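PDB 5V3S: Two-component insecticidal protein 16 kDa unit from Alcaligenes faecalis, which acts as the 16 kDa unit of a two-component insecticidal toxin, an aegerolysin that probably works with its partner much as Cry34Ab1 does with Cry35Ab1. Local coordinates for residues Met20-Phe25 / Gly136-Thr141. Residues are numbered along the deposited sequence; the frame is centred on the assembly and turned at random.
Unlike the reference sequence in segment 20-25: Met20 (reference Ile).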
HETATM    1  N   MSE A  20      -9.237  -2.453  -1.832  1.00 16.87           N
HETATM    2  CA  MSE A  20      -8.173  -2.700  -0.870  1.00 15.35           C
HETATM    3  C   MSE A  20      -7.970  -1.393  -0.110  1.00 13.92           C
HETATM    4  O   MSE A  20      -8.186  -0.294  -0.631  1.00 12.65           O
HETATM    5  CB  MSE A  20      -6.861  -3.172  -1.558  1.00 15.09           C
HETATM    6  CG  MSE A  20      -6.219  -2.263  -2.635  1.00 17.67           C
HETATM    7 SE   MSE A  20      -5.071  -0.875  -1.744  0.73 18.04          SE
HETATM    8  CE  MSE A  20      -3.537  -2.097  -1.870  1.00 20.36           C
ATOM      9  N   GLU A  21      -7.521  -1.499   1.136  1.00 14.85           N
ATOM     10  CA  GLU A  21      -7.012  -0.336   1.835  1.00 14.95           C
ATOM     11  C   GLU A  21      -5.761  -0.789   2.555  1.00 14.96           C
ATOM     12  O   GLU A  21      -5.804  -1.794   3.220  1.00 16.42           O
ATOM     13  CB  GLU A  21      -7.995   0.316   2.841  1.00 17.94           C
ATOM     14  CG  GLU A  21      -9.145   1.018   2.153  1.00 20.35           C
ATOM     15  CD  GLU A  21      -9.906   2.011   2.981  1.00 22.83           C
ATOM     16  OE1 GLU A  21      -9.491   2.252   4.155  1.00 18.90           O
ATOM     17  OE2 GLU A  21     -10.911   2.545   2.401  1.00 21.79           O
ATOM     18  N   ILE A  22      -4.664  -0.058   2.354  1.00 13.28           N
ATOM     19  CA  ILE A  22      -3.361  -0.438   2.907  1.00 13.02           C
ATOM     20  C   ILE A  22      -2.899   0.684   3.865  1.00 10.73           C
ATOM     21  O   ILE A  22      -2.848   1.825   3.497  1.00  9.98           O
ATOM     22  CB  ILE A  22      -2.342  -0.886   1.854  1.00 13.89           C
ATOM     23  CG1 ILE A  22      -1.097  -1.406   2.489  1.00 14.15           C
ATOM     24  CG2 ILE A  22      -1.959   0.194   0.907  1.00 12.86           C
ATOM     25  CD1 ILE A  22      -0.341  -2.357   1.617  1.00 16.69           C
ATOM     26  N   THR A  23      -2.573   0.313   5.086  1.00 11.06           N
ATOM     27  CA  THR A  23      -2.187   1.318   6.068  1.00 11.24           C
ATOM     28  C   THR A  23      -0.714   1.010   6.362  1.00 10.92           C
ATOM     29  O   THR A  23      -0.399  -0.141   6.654  1.00  8.75           O
ATOM     30  CB  THR A  23      -3.097   1.251   7.319  1.00 11.92           C
ATOM     31  OG1 THR A  23      -4.404   1.593   6.953  1.00 14.00           O
ATOM     32  CG2 THR A  23      -2.642   2.226   8.327  1.00 13.47           C
ATOM     33  N   ILE A  24       0.158   2.045   6.316  1.00 11.01           N
ATOM     34  CA  ILE A  24       1.602   1.932   6.631  1.00 11.03           C
ATOM     35  C   ILE A  24       1.858   2.742   7.877  1.00 10.78           C
ATOM     36  O   ILE A  24       1.513   3.951   7.900  1.00 11.60           O
ATOM     37  CB  ILE A  24       2.439   2.478   5.450  1.00 12.73           C
ATOM     38  CG1 ILE A  24       2.029   1.776   4.171  1.00 13.50           C
ATOM     39  CG2 ILE A  24       3.954   2.349   5.668  1.00 11.61           C
ATOM     40  CD1 ILE A  24       1.080   2.561   3.315  1.00 17.02           C
ATOM     41  N   PHE A  25       2.326   2.060   8.933  1.00 10.80           N
ATOM     42  CA  PHE A  25       2.558   2.720  10.238  1.00 11.60           C
ATOM     43  C   PHE A  25       4.028   2.599  10.424  1.00  9.96           C
ATOM     44  O   PHE A  25       4.577   1.504  10.246  1.00 10.48           O
ATOM     45  CB  PHE A  25       1.859   1.946  11.405  1.00 13.12           C
ATOM     46  CG  PHE A  25       1.971   2.619  12.719  1.00 14.94           C
ATOM     47  CD1 PHE A  25       1.061   3.562  13.097  1.00 19.85           C
ATOM     48  CD2 PHE A  25       3.069   2.377  13.548  1.00 21.24           C
ATOM     49  CE1 PHE A  25       1.153   4.194  14.328  1.00 21.59           C
ATOM     50  CE2 PHE A  25       3.201   3.061  14.786  1.00 21.01           C
ATOM     51  CZ  PHE A  25       2.245   3.973  15.135  1.00 21.28           C
ATOM     52  N   GLY A 136      -9.408  -6.345   0.520  1.00 17.04           N
ATOM     53  CA  GLY A 136      -9.666  -5.991   1.910  1.00 17.57           C
ATOM     54  C   GLY A 136      -8.622  -5.057   2.534  1.00 15.74           C
ATOM     55  O   GLY A 136      -8.013  -4.325   1.858  1.00 13.11           O
ATOM     56  N   ASN A 137      -8.486  -5.115   3.852  1.00 17.21           N
ATOM     57  CA  ASN A 137      -7.598  -4.248   4.618  1.00 16.29           C
ATOM     58  C   ASN A 137      -6.220  -4.922   4.745  1.00 15.65           C
ATOM     59  O   ASN A 137      -6.113  -6.133   5.052  1.00 14.54           O
ATOM     60  CB  ASN A 137      -8.155  -3.968   6.015  1.00 19.01           C
ATOM     61  CG  ASN A 137      -9.495  -3.234   5.992  1.00 22.28           C
ATOM     62  OD1 ASN A 137      -9.553  -2.078   5.698  1.00 24.63           O
ATOM     63  ND2 ASN A 137     -10.591  -3.967   6.167  1.00 25.47           N
ATOM     64  N   ILE A 138      -5.145  -4.142   4.585  1.00 12.35           N
ATOM     65  CA  ILE A 138      -3.781  -4.669   4.668  1.00 11.94           C
ATOM     66  C   ILE A 138      -3.046  -3.629   5.539  1.00 12.69           C
ATOM     67  O   ILE A 138      -3.319  -2.440   5.408  1.00 10.24           O
ATOM     68  CB  ILE A 138      -3.068  -4.665   3.248  1.00 13.50           C
ATOM     69  CG1 ILE A 138      -3.899  -5.453   2.174  1.00 14.85           C
ATOM     70  CG2 ILE A 138      -1.648  -5.171   3.313  1.00 13.46           C
ATOM     71  CD1 ILE A 138      -3.749  -4.984   0.733  1.00 15.53           C
ATOM     72  N   PHE A 139      -2.089  -4.098   6.319  1.00 13.34           N
ATOM     73  CA  PHE A 139      -1.365  -3.340   7.337  1.00 14.05           C
ATOM     74  C   PHE A 139       0.091  -3.661   7.143  1.00 12.03           C
ATOM     75  O   PHE A 139       0.473  -4.797   7.136  1.00 11.45           O
ATOM     76  CB  PHE A 139      -1.849  -3.841   8.709  1.00 17.92           C
ATOM     77  CG  PHE A 139      -1.257  -3.179   9.937  1.00 22.36           C
ATOM     78  CD1 PHE A 139      -1.058  -1.817  10.039  1.00 26.74           C
ATOM     79  CD2 PHE A 139      -1.052  -3.953  11.085  1.00 23.88           C
ATOM     80  CE1 PHE A 139      -0.602  -1.237  11.226  1.00 24.62           C
ATOM     81  CE2 PHE A 139      -0.589  -3.393  12.264  1.00 25.83           C
ATOM     82  CZ  PHE A 139      -0.402  -2.026  12.353  1.00 24.51           C
ATOM     83  N   ILE A 140       0.936  -2.621   6.982  1.00 11.09           N
ATOM     84  CA  ILE A 140       2.410  -2.797   6.996  1.00 10.68           C
ATOM     85  C   ILE A 140       2.988  -1.889   8.111  1.00 10.99           C
ATOM     86  O   ILE A 140       2.636  -0.777   8.153  1.00 11.82           O
ATOM     87  CB  ILE A 140       3.041  -2.456   5.649  1.00 11.97           C
ATOM     88  CG1 ILE A 140       2.382  -3.307   4.532  1.00 13.44           C
ATOM     89  CG2 ILE A 140       4.574  -2.633   5.720  1.00 12.95           C
ATOM     90  CD1 ILE A 140       2.967  -3.026   3.167  1.00 15.62           C
ATOM     91  N   THR A 141       3.775  -2.457   8.986  1.00 10.59           N
ATOM     92  CA  THR A 141       4.566  -1.799   9.981  1.00 12.16           C
ATOM     93  C   THR A 141       6.005  -1.764   9.491  1.00 11.06           C
ATOM     94  O   THR A 141       6.586  -2.711   8.886  1.00 11.06           O
ATOM     95  CB  THR A 141       4.386  -2.411  11.412  1.00 12.96           C
ATOM     96  OG1 THR A 141       4.683  -3.851  11.373  1.00 11.73           O
ATOM     97  CG2 THR A 141       2.908  -2.237  11.922  1.00 14.66           C
TER
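Ile22 leans across to Ile138, its partner in the register of the adjacent parallel strand, and to Ile140, two residues further on. Its CB has Ile138 O as nearest atom, Ile138 CB barely farther. Ile22 CG1, anti to the backbone N (chi1 -173°), passes 3.8 Å from Ile138 O, again with Ile138 CB just beyond. Ile22 CD1 touches both partners, 3.5 Å from Ile138 CG2 and 3.7 Å from Ile140 CD1. Ahead of this cluster the Met20 selenomethionine, bent at chi2 and chi3, brings its CE methyl to Ile138 CD1. Tyr99 and Phe97 of strand 94-103 cover this apolar face. On the other face, Phe139 CE1 comes within 4.0 Å of Phe25 CB, while Thr23 OG1 hydrogen-bonds Thr70 OG1 on strand 68-74, which flanks 20-25 on the side away from 136-141. Five backbone hydrogen bonds alternate in direction between the strands; Ile140 N to Thr23 O (2.8 Å) is the straightest, at 171° about the hydrogen. Ile138 O takes both Thr23 N and a CA-H contact from Ile22 CA, 3.2 Å away. Residues 20-25 and 136-141 thus form the only parallel pair of an otherwise antiparallel sheet, its isoleucine face packed against a second sheet in the beta-sandwich of the aegerolysin fold.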